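Local coordinates for fibronectin type III domain-containing protein (Simiduia agarivorans, PDB 6P2K) that probably hydrolyses xyloglucan-type beta-glucans as a family 74 glycoside hydrolase, this chain being its beta-propeller part, which binds zinc ions, at residues Ala2-Asn10 with Ile734-Met743; Leu55-Val63 with Phe74-His82. All coordinates share one frame; numbering follows the deposited sequence.

Contact 1 (Ala2-Asn10 with Ile734-Met743); sequences AATVWQPLN and ITDDLHFSGM
The carboxylate of D737 takes up two successive backbone N-H groups of the N-terminal segment: V5 N lies 2.8 Å from D737 OD2, and W6 N lies 2.9 Å from D737 OD1. Both bonds are nearly straight (171° and 169° at the hydrogen). W6 N uses the syn lone pair of OD1, whereas V5 N comes to the syn side of OD2 from well out of the carboxylate plane. The carboxylate is swung towards these donors by a first torsion that places CG between the backbone N and the carbonyl carbon (chi1 52°), and with one donor on each oxygen its rotation is fixed.

The tight part is the buried indole of W6. Its NE1 donates to I734 O at 3.0 Å, within both the ring plane and the carbonyl plane, so the one polar atom of the ring is satisfied. L738 covers one face: its CB makes a CH-pi contact 3.6 Å from the centroid of the five-membered ring, its CD2 lies over the ring-fusion bond and its CD1 nearer CG. At the far end of the indole, M743 CE meets W6 CH2 at 3.8 Å, its extended chain coming from the opposite direction. A type II' turn, closed by L738 N to T735 O at 2.9 Å, presents D737 and L738 together.

The solvent side is looser. A3 and T4 are exposed and poorly ordered, and V5 CG1 merely rests 3.7 Å from D736 OD2, an oxygen whose main partner is R769 in a salt bridge.

Strand 7-8 edges the sheet of strands 745-751, 754-761 and 765-770, the N-terminal closure familiar from beta-propellers. W6 also packs on L757 and R769, while M743 reaches V718 of strand 714-723 in the adjoining sheet.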
ATOM      1  N   ALA B   2      -7.529  46.095  30.080  1.00126.23           N
ATOM      2  CA  ALA B   2      -7.782  44.887  30.858  1.00124.00           C
ATOM      3  C   ALA B   2      -7.330  43.642  30.099  1.00117.18           C
ATOM      4  O   ALA B   2      -6.582  43.737  29.126  1.00119.22           O
ATOM      5  CB  ALA B   2      -9.256  44.785  31.214  1.00123.40           C
ATOM      6  N   ALA B   3      -7.788  42.475  30.549  1.00108.17           N
ATOM      7  CA  ALA B   3      -7.402  41.207  29.951  1.00 99.05           C
ATOM      8  C   ALA B   3      -8.606  40.277  29.911  1.00 89.04           C
ATOM      9  O   ALA B   3      -9.679  40.586  30.437  1.00 90.26           O
ATOM     10  CB  ALA B   3      -6.245  40.552  30.716  1.00101.52           C
ATOM     11  N   THR B   4      -8.414  39.122  29.280  1.00 76.71           N
ATOM     12  CA  THR B   4      -9.452  38.112  29.145  1.00 63.63           C
ATOM     13  C   THR B   4      -9.152  36.918  30.043  1.00 54.94           C
ATOM     14  O   THR B   4      -7.991  36.576  30.286  1.00 55.46           O
ATOM     15  CB  THR B   4      -9.578  37.637  27.694  1.00 61.27           C
ATOM     16  OG1 THR B   4      -8.543  36.687  27.413  1.00 62.02           O
ATOM     17  CG2 THR B   4      -9.462  38.809  26.733  1.00 61.27           C
ATOM     18  N   VAL B   5     -10.216  36.289  30.536  1.00 46.04           N
ATOM     19  CA  VAL B   5     -10.119  35.088  31.363  1.00 41.29           C
ATOM     20  C   VAL B   5     -10.658  33.868  30.624  1.00 34.06           C
ATOM     21  O   VAL B   5      -9.936  32.894  30.404  1.00 31.89           O
ATOM     22  CB  VAL B   5     -10.835  35.283  32.717  1.00 40.25           C
ATOM     23  CG1 VAL B   5     -10.399  34.209  33.701  1.00 36.35           C
ATOM     24  CG2 VAL B   5     -10.550  36.671  33.269  1.00 38.80           C
ATOM     25  N   TRP B   6     -11.930  33.900  30.236  1.00 29.70           N
ATOM     26  CA  TRP B   6     -12.516  32.816  29.462  1.00 26.16           C
ATOM     27  C   TRP B   6     -12.069  32.918  28.009  1.00 27.65           C
ATOM     28  O   TRP B   6     -12.104  33.998  27.411  1.00 30.27           O
ATOM     29  CB  TRP B   6     -14.038  32.853  29.563  1.00 23.92           C
ATOM     30  CG  TRP B   6     -14.547  32.313  30.864  1.00 28.19           C
ATOM     31  CD1 TRP B   6     -14.824  33.022  31.994  1.00 28.16           C
ATOM     32  CD2 TRP B   6     -14.833  30.944  31.168  1.00 25.79           C
ATOM     33  NE1 TRP B   6     -15.267  32.179  32.985  1.00 33.70           N
ATOM     34  CE2 TRP B   6     -15.281  30.897  32.502  1.00 30.41           C
ATOM     35  CE3 TRP B   6     -14.755  29.751  30.440  1.00 23.80           C
ATOM     36  CZ2 TRP B   6     -15.652  29.706  33.121  1.00 33.95           C
ATOM     37  CZ3 TRP B   6     -15.120  28.571  31.060  1.00 23.50           C
ATOM     38  CH2 TRP B   6     -15.563  28.557  32.386  1.00 25.44           C
ATOM     39  N   GLN B   7     -11.655  31.788  27.444  1.00 25.01           N
ATOM     40  CA  GLN B   7     -11.030  31.744  26.130  1.00 24.99           C
ATOM     41  C   GLN B   7     -11.927  30.984  25.167  1.00 25.05           C
ATOM     42  O   GLN B   7     -12.173  29.783  25.380  1.00 22.11           O
ATOM     43  CB  GLN B   7      -9.656  31.080  26.226  1.00 29.82           C
ATOM     44  CG  GLN B   7      -8.873  31.040  24.927  1.00 41.05           C
ATOM     45  CD  GLN B   7      -7.413  30.678  25.155  1.00 51.57           C
ATOM     46  OE1 GLN B   7      -7.063  30.066  26.168  1.00 51.85           O
ATOM     47  NE2 GLN B   7      -6.554  31.060  24.216  1.00 54.98           N
ATOM     48  N   PRO B   8     -12.435  31.617  24.111  1.00 24.05           N
ATOM     49  CA  PRO B   8     -13.299  30.909  23.165  1.00 23.09           C
ATOM     50  C   PRO B   8     -12.501  30.028  22.217  1.00 25.06           C
ATOM     51  O   PRO B   8     -11.386  30.359  21.809  1.00 21.80           O
ATOM     52  CB  PRO B   8     -13.989  32.045  22.402  1.00 20.56           C
ATOM     53  CG  PRO B   8     -12.993  33.155  22.425  1.00 23.81           C
ATOM     54  CD  PRO B   8     -12.254  33.034  23.747  1.00 25.14           C
ATOM     55  N   LEU B   9     -13.102  28.888  21.864  1.00 24.86           N
ATOM     56  CA  LEU B   9     -12.499  27.907  20.954  1.00 27.04           C
ATOM     57  C   LEU B   9     -13.582  27.493  19.958  1.00 23.64           C
ATOM     58  O   LEU B   9     -14.257  26.480  20.151  1.00 22.60           O
ATOM     59  CB  LEU B   9     -11.939  26.703  21.734  1.00 24.06           C
ATOM     60  CG  LEU B   9     -10.936  26.996  22.855  1.00 22.73           C
ATOM     61  CD1 LEU B   9     -10.723  25.764  23.723  1.00 23.48           C
ATOM     62  CD2 LEU B   9      -9.610  27.491  22.291  1.00 22.92           C
ATOM     63  N   ASN B  10     -13.751  28.280  18.895  1.00 24.50           N
ATOM     64  CA  ASN B  10     -14.919  28.138  18.036  1.00 22.68           C
ATOM     65  C   ASN B  10     -14.579  28.497  16.598  1.00 21.81           C
ATOM     66  O   ASN B  10     -13.683  29.315  16.358  1.00 20.07           O
ATOM     67  CB  ASN B  10     -16.071  29.017  18.537  1.00 18.84           C
ATOM     68  CG  ASN B  10     -16.603  28.556  19.872  1.00 19.47           C
ATOM     69  OD1 ASN B  10     -17.173  27.469  19.978  1.00 19.66           O
ATOM     70  ND2 ASN B  10     -16.409  29.372  20.905  1.00 21.14           N
ATOM     71  N   ILE B 734     -16.527  32.308  39.415  1.00 32.18           N
ATOM     72  CA  ILE B 734     -15.574  32.274  38.309  1.00 31.14           C
ATOM     73  C   ILE B 734     -16.280  32.617  37.004  1.00 26.46           C
ATOM     74  O   ILE B 734     -15.837  32.219  35.922  1.00 27.67           O
ATOM     75  CB  ILE B 734     -14.866  30.909  38.214  1.00 27.85           C
ATOM     76  CG1 ILE B 734     -15.868  29.791  37.923  1.00 25.71           C
ATOM     77  CG2 ILE B 734     -14.088  30.619  39.489  1.00 25.56           C
ATOM     78  CD1 ILE B 734     -15.244  28.579  37.245  1.00 24.00           C
ATOM     79  N   THR B 735     -17.381  33.367  37.095  1.00 25.62           N
ATOM     80  CA  THR B 735     -18.067  33.813  35.886  1.00 29.76           C
ATOM     81  C   THR B 735     -17.162  34.708  35.049  1.00 31.63           C
ATOM     82  O   THR B 735     -17.027  34.510  33.835  1.00 31.30           O
ATOM     83  CB  THR B 735     -19.361  34.544  36.248  1.00 32.17           C
ATOM     84  OG1 THR B 735     -20.133  33.733  37.143  1.00 31.54           O
ATOM     85  CG2 THR B 735     -20.183  34.826  34.994  1.00 29.40           C
ATOM     86  N   ASP B 736     -16.526  35.692  35.688  1.00 34.21           N
ATOM     87  CA  ASP B 736     -15.534  36.589  35.070  1.00 36.36           C
ATOM     88  C   ASP B 736     -16.137  37.169  33.789  1.00 36.04           C
ATOM     89  O   ASP B 736     -17.244  37.723  33.836  1.00 37.48           O
ATOM     90  CB  ASP B 736     -14.219  35.839  34.893  1.00 36.69           C
ATOM     91  CG  ASP B 736     -13.604  35.418  36.215  1.00 40.62           C
ATOM     92  OD1 ASP B 736     -13.667  36.206  37.181  1.00 42.02           O
ATOM     93  OD2 ASP B 736     -13.053  34.302  36.286  1.00 43.51           O
ATOM     94  N   ASP B 737     -15.472  37.051  32.640  1.00 34.08           N
ATOM     95  CA  ASP B 737     -15.937  37.661  31.403  1.00 35.81           C
ATOM     96  C   ASP B 737     -16.798  36.724  30.554  1.00 32.65           C
ATOM     97  O   ASP B 737     -17.003  37.002  29.367  1.00 31.80           O
ATOM     98  CB  ASP B 737     -14.744  38.163  30.585  1.00 35.42           C
ATOM     99  CG  ASP B 737     -13.683  37.098  30.378  1.00 37.56           C
ATOM    100  OD1 ASP B 737     -13.848  35.975  30.899  1.00 36.69           O
ATOM    101  OD2 ASP B 737     -12.681  37.384  29.690  1.00 43.25           O
ATOM    102  N   LEU B 738     -17.309  35.634  31.126  1.00 31.15           N
ATOM    103  CA  LEU B 738     -18.158  34.706  30.378  1.00 28.75           C
ATOM    104  C   LEU B 738     -19.560  35.294  30.309  1.00 30.62           C
ATOM    105  O   LEU B 738     -20.314  35.259  31.284  1.00 31.58           O
ATOM    106  CB  LEU B 738     -18.163  33.325  31.019  1.00 23.10           C
ATOM    107  CG  LEU B 738     -18.735  32.215  30.129  1.00 24.22           C
ATOM    108  CD1 LEU B 738     -17.912  32.061  28.852  1.00 24.86           C
ATOM    109  CD2 LEU B 738     -18.801  30.897  30.883  1.00 22.76           C
ATOM    110  N   HIS B 739     -19.920  35.834  29.144  1.00 30.38           N
ATOM    111  CA  HIS B 739     -21.159  36.592  29.037  1.00 32.64           C
ATOM    112  C   HIS B 739     -22.365  35.678  28.844  1.00 33.86           C
ATOM    113  O   HIS B 739     -23.448  35.955  29.374  1.00 37.28           O
ATOM    114  CB  HIS B 739     -21.033  37.615  27.910  1.00 33.71           C
ATOM    115  CG  HIS B 739     -20.007  38.676  28.175  1.00 39.39           C
ATOM    116  ND1 HIS B 739     -18.859  38.809  27.423  1.00 39.55           N
ATOM    117  CD2 HIS B 739     -19.955  39.649  29.116  1.00 39.77           C
ATOM    118  CE1 HIS B 739     -18.146  39.820  27.886  1.00 42.15           C
ATOM    119  NE2 HIS B 739     -18.790  40.347  28.912  1.00 42.34           N
ATOM    120  N   PHE B 740     -22.201  34.584  28.112  1.00 30.46           N
ATOM    121  CA  PHE B 740     -23.196  33.522  28.051  1.00 28.80           C
ATOM    122  C   PHE B 740     -22.633  32.357  28.856  1.00 26.53           C
ATOM    123  O   PHE B 740     -21.730  31.654  28.391  1.00 28.93           O
ATOM    124  CB  PHE B 740     -23.496  33.126  26.609  1.00 32.38           C
ATOM    125  CG  PHE B 740     -24.627  32.149  26.477  1.00 36.68           C
ATOM    126  CD1 PHE B 740     -24.393  30.788  26.543  1.00 36.16           C
ATOM    127  CD2 PHE B 740     -25.926  32.593  26.303  1.00 41.01           C
ATOM    128  CE1 PHE B 740     -25.432  29.886  26.430  1.00 37.97           C
ATOM    129  CE2 PHE B 740     -26.971  31.694  26.190  1.00 41.19           C
ATOM    130  CZ  PHE B 740     -26.722  30.338  26.252  1.00 37.94           C
ATOM    131  N   SER B 741     -23.153  32.166  30.067  1.00 26.49           N
ATOM    132  CA  SER B 741     -22.544  31.267  31.036  1.00 26.04           C
ATOM    133  C   SER B 741     -23.356  30.008  31.305  1.00 24.59           C
ATOM    134  O   SER B 741     -22.916  29.170  32.097  1.00 25.57           O
ATOM    135  CB  SER B 741     -22.296  32.011  32.352  1.00 26.05           C
ATOM    136  OG  SER B 741     -23.504  32.527  32.879  1.00 27.39           O
ATOM    137  N   GLY B 742     -24.529  29.855  30.696  1.00 21.05           N
ATOM    138  CA  GLY B 742     -25.209  28.572  30.759  1.00 20.11           C
ATOM    139  C   GLY B 742     -24.362  27.493  30.109  1.00 22.25           C
ATOM    140  O   GLY B 742     -23.674  27.735  29.116  1.00 22.56           O
ATOM    141  N   MET B 743     -24.392  26.292  30.686  1.00 22.41           N
ATOM    142  CA  MET B 743     -23.487  25.232  30.266  1.00 24.43           C
ATOM    143  C   MET B 743     -24.223  23.914  30.093  1.00 25.08           C
ATOM    144  O   MET B 743     -25.100  23.570  30.891  1.00 20.49           O
ATOM    145  CB  MET B 743     -22.349  25.051  31.270  1.00 24.12           C
ATOM    146  CG  MET B 743     -21.386  26.221  31.319  1.00 26.20           C
ATOM    147  SD  MET B 743     -20.175  26.047  32.634  1.00 25.44           S
ATOM    148  CE  MET B 743     -19.173  27.506  32.351  1.00 30.03           C
TER
HETATM  149  O   HOH W   1     -13.230  36.132  27.188  1.00 33.08           O

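Contact 2 (Leu55-Val63 with Phe74-His82); sequences LVNNRVFAV and FVGTLYGLH
F61 N and A62 N both point at G76 O, at 2.7 Å and 3.3 Å, the signature of a classic beta bulge. A62 pairs back through its own O, 2.8 Å from G76 N, and the register shifts by one between the V60-T77 and A62-G76 pairs. Beside the bulge, V60 CG1 touches V75 CG1 at 3.6 Å on the sheet face they share with V63 and T77.

Before the strand, the chain folds round the H82 imidazole. V56 N donates to H82 NE2 at 3.1 Å, tilted 26° from the ring plane, and L55 CD2 lies over one ring face, 3.8 Å from the centroid. A weak bond from H82 ND1 to G80 O helps hold the ring.

The next shell is the type I turn T77-G80. T77 OG1, between its backbone N and carbonyl carbon (chi1 72°), donates to G80 O at 2.8 Å and accepts Y79 N in an ST turn, while T77 CG2 rests 3.5 Å from N57 O. With a valine in place of T77, G80 O would probably lose one of its donors and Y79 N its acceptor, leaving the turn less firmly held. N57 OD1 accepts R59 N, an Asx turn, and weakly L78 N, whose stronger bond goes to R59 O; this ties the two turns together.

Strands 60-66 and 72-77 form a hairpin, the first two of four antiparallel strands in one propeller blade. V60, V63 and V75 pack on V39 of strand 39-42 in one adjoining sheet, and F61 and F74 reach A103 and I105 of strand 102-108 in another. V56 and Y79 touch helix 681-684.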
ATOM      1  N   LEU B  55     -27.234  43.235  27.501  1.00 35.80           N
ATOM      2  CA  LEU B  55     -28.659  43.483  27.361  1.00 36.06           C
ATOM      3  C   LEU B  55     -29.436  42.694  28.410  1.00 37.00           C
ATOM      4  O   LEU B  55     -28.946  41.709  28.968  1.00 36.96           O
ATOM      5  CB  LEU B  55     -29.142  43.104  25.958  1.00 33.65           C
ATOM      6  CG  LEU B  55     -28.433  43.772  24.783  1.00 29.76           C
ATOM      7  CD1 LEU B  55     -28.543  42.910  23.542  1.00 28.59           C
ATOM      8  CD2 LEU B  55     -29.021  45.150  24.529  1.00 33.68           C
ATOM      9  N   VAL B  56     -30.664  43.147  28.675  1.00 36.38           N
ATOM     10  CA  VAL B  56     -31.536  42.417  29.591  1.00 39.61           C
ATOM     11  C   VAL B  56     -32.026  41.128  28.944  1.00 38.54           C
ATOM     12  O   VAL B  56     -32.287  40.135  29.634  1.00 41.55           O
ATOM     13  CB  VAL B  56     -32.705  43.312  30.043  1.00 42.79           C
ATOM     14  CG1 VAL B  56     -33.474  42.659  31.184  1.00 46.64           C
ATOM     15  CG2 VAL B  56     -32.188  44.679  30.469  1.00 42.35           C
ATOM     16  N   ASN B  57     -32.155  41.116  27.619  1.00 34.91           N
ATOM     17  CA  ASN B  57     -32.519  39.924  26.869  1.00 37.46           C
ATOM     18  C   ASN B  57     -31.695  39.893  25.590  1.00 37.56           C
ATOM     19  O   ASN B  57     -31.539  40.918  24.921  1.00 37.74           O
ATOM     20  CB  ASN B  57     -34.017  39.897  26.550  1.00 40.72           C
ATOM     21  CG  ASN B  57     -34.395  38.753  25.637  1.00 42.39           C
ATOM     22  OD1 ASN B  57     -34.410  38.897  24.415  1.00 39.08           O
ATOM     23  ND2 ASN B  57     -34.700  37.602  26.226  1.00 44.05           N
ATOM     24  N   ASN B  58     -31.164  38.719  25.257  1.00 39.28           N
ATOM     25  CA  ASN B  58     -30.159  38.603  24.209  1.00 39.92           C
ATOM     26  C   ASN B  58     -30.715  38.113  22.876  1.00 40.65           C
ATOM     27  O   ASN B  58     -29.939  37.911  21.936  1.00 38.43           O
ATOM     28  CB  ASN B  58     -29.028  37.681  24.674  1.00 42.72           C
ATOM     29  CG  ASN B  58     -28.096  38.366  25.652  1.00 50.02           C
ATOM     30  OD1 ASN B  58     -27.884  39.578  25.582  1.00 51.76           O
ATOM     31  ND2 ASN B  58     -27.536  37.595  26.573  1.00 54.27           N
ATOM     32  N   ARG B  59     -32.029  37.934  22.764  1.00 37.25           N
ATOM     33  CA  ARG B  59     -32.655  37.617  21.479  1.00 37.16           C
ATOM     34  C   ARG B  59     -32.922  38.934  20.758  1.00 36.93           C
ATOM     35  O   ARG B  59     -33.947  39.585  20.967  1.00 41.54           O
ATOM     36  CB  ARG B  59     -33.929  36.810  21.682  1.00 38.33           C
ATOM     37  CG  ARG B  59     -34.492  36.194  20.409  1.00 38.22           C
ATOM     38  CD  ARG B  59     -35.417  35.029  20.720  1.00 41.48           C
ATOM     39  NE  ARG B  59     -34.696  33.894  21.291  1.00 45.87           N
ATOM     40  CZ  ARG B  59     -34.220  32.876  20.580  1.00 47.97           C
ATOM     41  NH1 ARG B  59     -34.385  32.848  19.265  1.00 46.56           N
ATOM     42  NH2 ARG B  59     -33.578  31.885  21.182  1.00 51.29           N
ATOM     43  N   VAL B  60     -31.984  39.335  19.901  1.00 31.69           N
ATOM     44  CA  VAL B  60     -32.022  40.643  19.254  1.00 32.95           C
ATOM     45  C   VAL B  60     -32.688  40.516  17.892  1.00 36.37           C
ATOM     46  O   VAL B  60     -32.298  39.674  17.074  1.00 34.96           O
ATOM     47  CB  VAL B  60     -30.607  41.228  19.117  1.00 32.52           C
ATOM     48  CG1 VAL B  60     -30.663  42.579  18.420  1.00 26.87           C
ATOM     49  CG2 VAL B  60     -29.951  41.352  20.479  1.00 32.26           C
ATOM     50  N   PHE B  61     -33.687  41.368  17.642  1.00 33.60           N
ATOM     51  CA  PHE B  61     -34.407  41.373  16.378  1.00 32.36           C
ATOM     52  C   PHE B  61     -34.100  42.579  15.502  1.00 32.67           C
ATOM     53  O   PHE B  61     -34.417  42.544  14.308  1.00 34.19           O
ATOM     54  CB  PHE B  61     -35.922  41.315  16.626  1.00 33.01           C
ATOM     55  CG  PHE B  61     -36.397  40.010  17.196  1.00 34.92           C
ATOM     56  CD1 PHE B  61     -36.061  38.810  16.594  1.00 35.41           C
ATOM     57  CD2 PHE B  61     -37.183  39.985  18.334  1.00 36.43           C
ATOM     58  CE1 PHE B  61     -36.500  37.609  17.117  1.00 33.71           C
ATOM     59  CE2 PHE B  61     -37.623  38.786  18.861  1.00 36.96           C
ATOM     60  CZ  PHE B  61     -37.279  37.598  18.252  1.00 33.47           C
ATOM     61  N   ALA B  62     -33.501  43.636  16.048  1.00 30.70           N
ATOM     62  CA  ALA B  62     -33.256  44.840  15.265  1.00 33.27           C
ATOM     63  C   ALA B  62     -32.184  45.690  15.931  1.00 34.44           C
ATOM     64  O   ALA B  62     -32.083  45.739  17.160  1.00 34.86           O
ATOM     65  CB  ALA B  62     -34.537  45.661  15.085  1.00 35.75           C
ATOM     66  N   VAL B  63     -31.389  46.358  15.099  1.00 33.63           N
ATOM     67  CA  VAL B  63     -30.394  47.329  15.541  1.00 33.47           C
ATOM     68  C   VAL B  63     -30.464  48.529  14.606  1.00 37.16           C
ATOM     69  O   VAL B  63     -30.567  48.369  13.385  1.00 39.11           O
ATOM     70  CB  VAL B  63     -28.968  46.734  15.559  1.00 30.22           C
ATOM     71  CG1 VAL B  63     -27.954  47.782  15.993  1.00 27.73           C
ATOM     72  CG2 VAL B  63     -28.896  45.524  16.473  1.00 31.83           C
ATOM     73  N   PHE B  74     -30.099  52.017  18.970  1.00 40.97           N
ATOM     74  CA  PHE B  74     -31.294  51.353  19.469  1.00 38.67           C
ATOM     75  C   PHE B  74     -31.246  49.873  19.112  1.00 38.74           C
ATOM     76  O   PHE B  74     -30.866  49.505  17.995  1.00 31.94           O
ATOM     77  CB  PHE B  74     -32.559  51.994  18.899  1.00 40.75           C
ATOM     78  CG  PHE B  74     -32.774  53.407  19.355  1.00 43.54           C
ATOM     79  CD1 PHE B  74     -33.442  53.673  20.540  1.00 47.86           C
ATOM     80  CD2 PHE B  74     -32.303  54.470  18.602  1.00 43.91           C
ATOM     81  CE1 PHE B  74     -33.640  54.977  20.965  1.00 51.03           C
ATOM     82  CE2 PHE B  74     -32.498  55.774  19.020  1.00 41.30           C
ATOM     83  CZ  PHE B  74     -33.166  56.028  20.204  1.00 52.02           C
ATOM     84  N   VAL B  75     -31.626  49.033  20.073  1.00 39.04           N
ATOM     85  CA  VAL B  75     -31.592  47.582  19.933  1.00 35.19           C
ATOM     86  C   VAL B  75     -32.948  47.035  20.354  1.00 36.94           C
ATOM     87  O   VAL B  75     -33.352  47.195  21.512  1.00 37.50           O
ATOM     88  CB  VAL B  75     -30.474  46.946  20.777  1.00 32.86           C
ATOM     89  CG1 VAL B  75     -30.520  45.430  20.663  1.00 32.74           C
ATOM     90  CG2 VAL B  75     -29.113  47.479  20.356  1.00 31.74           C
ATOM     91  N   GLY B  76     -33.647  46.385  19.422  1.00 37.96           N
ATOM     92  CA  GLY B  76     -34.921  45.768  19.708  1.00 37.13           C
ATOM     93  C   GLY B  76     -34.749  44.298  20.029  1.00 36.40           C
ATOM     94  O   GLY B  76     -34.174  43.544  19.240  1.00 34.18           O
ATOM     95  N   THR B  77     -35.240  43.897  21.199  1.00 37.89           N
ATOM     96  CA  THR B  77     -35.127  42.524  21.676  1.00 38.00           C
ATOM     97  C   THR B  77     -36.509  41.963  21.996  1.00 40.09           C
ATOM     98  O   THR B  77     -37.529  42.649  21.907  1.00 42.95           O
ATOM     99  CB  THR B  77     -34.231  42.429  22.915  1.00 33.52           C
ATOM    100  OG1 THR B  77     -34.915  42.984  24.046  1.00 34.27           O
ATOM    101  CG2 THR B  77     -32.929  43.173  22.697  1.00 31.45           C
ATOM    102  N   LEU B  78     -36.517  40.688  22.389  1.00 37.68           N
ATOM    103  CA  LEU B  78     -37.763  40.017  22.737  1.00 37.33           C
ATOM    104  C   LEU B  78     -38.416  40.646  23.960  1.00 42.22           C
ATOM    105  O   LEU B  78     -39.637  40.552  24.127  1.00 44.42           O
ATOM    106  CB  LEU B  78     -37.498  38.530  22.971  1.00 36.18           C
ATOM    107  CG  LEU B  78     -38.681  37.603  23.256  1.00 38.01           C
ATOM    108  CD1 LEU B  78     -39.670  37.611  22.097  1.00 38.55           C
ATOM    109  CD2 LEU B  78     -38.194  36.189  23.543  1.00 37.62           C
ATOM    110  N   TYR B  79     -37.630  41.295  24.821  1.00 42.15           N
ATOM    111  CA  TYR B  79     -38.166  41.938  26.013  1.00 42.36           C
ATOM    112  C   TYR B  79     -38.270  43.452  25.882  1.00 43.26           C
ATOM    113  O   TYR B  79     -38.646  44.122  26.849  1.00 41.53           O
ATOM    114  CB  TYR B  79     -37.325  41.581  27.242  1.00 41.87           C
ATOM    115  CG  TYR B  79     -38.068  41.779  28.549  1.00 41.31           C
ATOM    116  CD1 TYR B  79     -39.165  40.993  28.872  1.00 42.91           C
ATOM    117  CD2 TYR B  79     -37.683  42.763  29.451  1.00 47.24           C
ATOM    118  CE1 TYR B  79     -39.855  41.172  30.062  1.00 50.42           C
ATOM    119  CE2 TYR B  79     -38.368  42.951  30.646  1.00 50.90           C
ATOM    120  CZ  TYR B  79     -39.454  42.152  30.944  1.00 50.13           C
ATOM    121  OH  TYR B  79     -40.139  42.328  32.127  1.00 54.65           O
ATOM    122  N   GLY B  80     -37.953  44.014  24.722  1.00 42.83           N
ATOM    123  CA  GLY B  80     -38.188  45.420  24.486  1.00 43.91           C
ATOM    124  C   GLY B  80     -36.962  46.138  23.971  1.00 43.43           C
ATOM    125  O   GLY B  80     -35.881  45.571  23.822  1.00 41.06           O
ATOM    126  N   LEU B  81     -37.154  47.426  23.705  1.00 43.04           N
ATOM    127  CA  LEU B  81     -36.101  48.261  23.149  1.00 41.87           C
ATOM    128  C   LEU B  81     -35.049  48.585  24.204  1.00 40.34           C
ATOM    129  O   LEU B  81     -35.367  48.806  25.375  1.00 41.99           O
ATOM    130  CB  LEU B  81     -36.710  49.553  22.598  1.00 43.15           C
ATOM    131  CG  LEU B  81     -35.960  50.383  21.557  1.00 42.52           C
ATOM    132  CD1 LEU B  81     -35.848  49.633  20.243  1.00 37.89           C
ATOM    133  CD2 LEU B  81     -36.683  51.703  21.359  1.00 44.81           C
ATOM    134  N   HIS B  82     -33.788  48.598  23.781  1.00 38.18           N
ATOM    135  CA  HIS B  82     -32.683  49.099  24.584  1.00 40.21           C
ATOM    136  C   HIS B  82     -32.096  50.330  23.905  1.00 40.95           C
ATOM    137  O   HIS B  82     -32.196  50.496  22.687  1.00 38.20           O
ATOM    138  CB  HIS B  82     -31.581  48.043  24.770  1.00 39.35           C
ATOM    139  CG  HIS B  82     -32.015  46.835  25.540  1.00 40.14           C
ATOM    140  ND1 HIS B  82     -33.014  45.992  25.103  1.00 39.51           N
ATOM    141  CD2 HIS B  82     -31.575  46.321  26.712  1.00 39.55           C
ATOM    142  CE1 HIS B  82     -33.174  45.013  25.976  1.00 39.38           C
ATOM    143  NE2 HIS B  82     -32.312  45.188  26.962  1.00 39.74           N
TER

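Contact 2 is nested along the chain inside the long loop that contact 1 closes; their centres lie 22 Å apart and their nearest atoms about 5 Å, without touching. H739 of contact 1 nevertheless packs on N54, the residue just before contact 2. A bound PE3, a polyethylene glycol probably from crystallisation, touches H739. The side chain of D737 is about 7 Å from a bound PE3, and that of L55 about 10 Å. Contact 2 is nearer to metal: the R59 side chain is about 5 Å from a zinc ion bound by Q16 and D124, and R59 salt-bridges D124 and also hydrogen-bonds Q713. In contact 1, the M743 side chain remains about 12 Å from a zinc ion.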